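Local coordinates for transglutaminase-like enzymes, putative cysteine protease (Cytophaga hutchinsonii, PDB 3ISR), which is a putative cysteine protease of the transglutaminase-like superfamily, probably hydrolysing peptide or amide bonds through a cysteine nucleophile, at the interface of chains A and B. Coordinates in Å, arbitrary orientation; residue numbers count along the deposited sequence, not the author numbering. Chains: chain A/B, Transglutaminase-like enzymes, putative cysteine protease.

The interface of chains A and B. Residues chain A 61-63; chain B 111-112.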
# COMPACT_ATOMS: atom_id res chain seq x y z
N SER A 61 -18.24 -26.42 -12.53
CA SER A 61 -18.07 -25.06 -13.02
C SER A 61 -18.87 -24.10 -12.15
O SER A 61 -19.86 -24.48 -11.52
CB SER A 61 -18.55 -24.95 -14.47
OG SER A 61 -17.62 -25.57 -15.36
N TYR A 62 -18.42 -22.85 -12.13
CA TYR A 62 -19.23 -21.76 -11.58
C TYR A 62 -20.42 -21.54 -12.50
O TYR A 62 -20.42 -22.01 -13.65
CB TYR A 62 -18.40 -20.48 -11.54
CG TYR A 62 -17.16 -20.51 -10.66
CD1 TYR A 62 -16.99 -21.46 -9.65
CD2 TYR A 62 -16.17 -19.54 -10.82
CE1 TYR A 62 -15.85 -21.47 -8.85
CE2 TYR A 62 -15.03 -19.52 -10.01
CZ TYR A 62 -14.89 -20.49 -9.02
OH TYR A 62 -13.78 -20.46 -8.23
N ASN A 63 -21.42 -20.79 -12.03
CA ASN A 63 -22.57 -20.44 -12.87
C ASN A 63 -22.18 -19.83 -14.23
O ASN A 63 -22.81 -20.11 -15.24
CB ASN A 63 -23.53 -19.51 -12.11
CG ASN A 63 -24.10 -20.15 -10.86
OD1 ASN A 63 -23.89 -21.34 -10.59
ND2 ASN A 63 -24.84 -19.36 -10.08
N GLY B 111 -20.88 -25.73 -6.37
CA GLY B 111 -20.00 -24.95 -7.21
C GLY B 111 -20.26 -23.46 -7.13
O GLY B 111 -19.32 -22.65 -7.22
N ASP B 112 -21.53 -23.06 -6.96
CA ASP B 112 -21.83 -21.64 -6.82
C ASP B 112 -21.40 -20.97 -5.49
O ASP B 112 -21.44 -19.73 -5.37
CB ASP B 112 -23.28 -21.31 -7.22
CG ASP B 112 -24.34 -21.78 -6.22
OD1 ASP B 112 -24.06 -22.56 -5.28
OD2 ASP B 112 -25.51 -21.36 -6.39
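A:Tyr62, extended in its backbone, and A:Asn63, where the chain turns helically, meet the helically bent backbone of B:Gly111 and B:Asp112, which leads into the 3-10 helix 114-117. A:Ser61, also extended and just past strand 58-60, lies alongside, its carbonyl O 4.3 Å from CA of B:Gly111, a loose approach. The glycine brings no side chain, and its carbonyl O turns towards the phenol ring of A:Tyr62, with B:Gly111 O 3.6 Å from A:Tyr62 CD1 and 4.0 Å from A:Tyr62 CE1. This oxygen comes in at the CD1-CE1 edge, raised from the ring plane.

Further along, the OD1-ND2 end of the A:Asn63 amide meets the CB methylene of B:Asp112 obliquely, OD1 foremost: A:Asn63 OD1 is 3.4 Å from B:Asp112 CB. A:Asn63 ND2 follows at 3.8 Å from B:Asp112 CB. What the amide touches here is thus the aspartate's aliphatic stem. With CG of B:Asp112 held between its own backbone N and carbonyl carbon (chi1 73°), the carboxylate is directed away from the amide, its plane turned 48° from that group.

The patch hides 105 Å² of protein surface, mostly on A:Asn63 and B:Asp112. Two-fold symmetry repeats it with the chains exchanged, so this small loop-to-loop contact adds twice to the A-B pairing within the deposited tetramer, though the structure alone does not show that this pairing forms in solution.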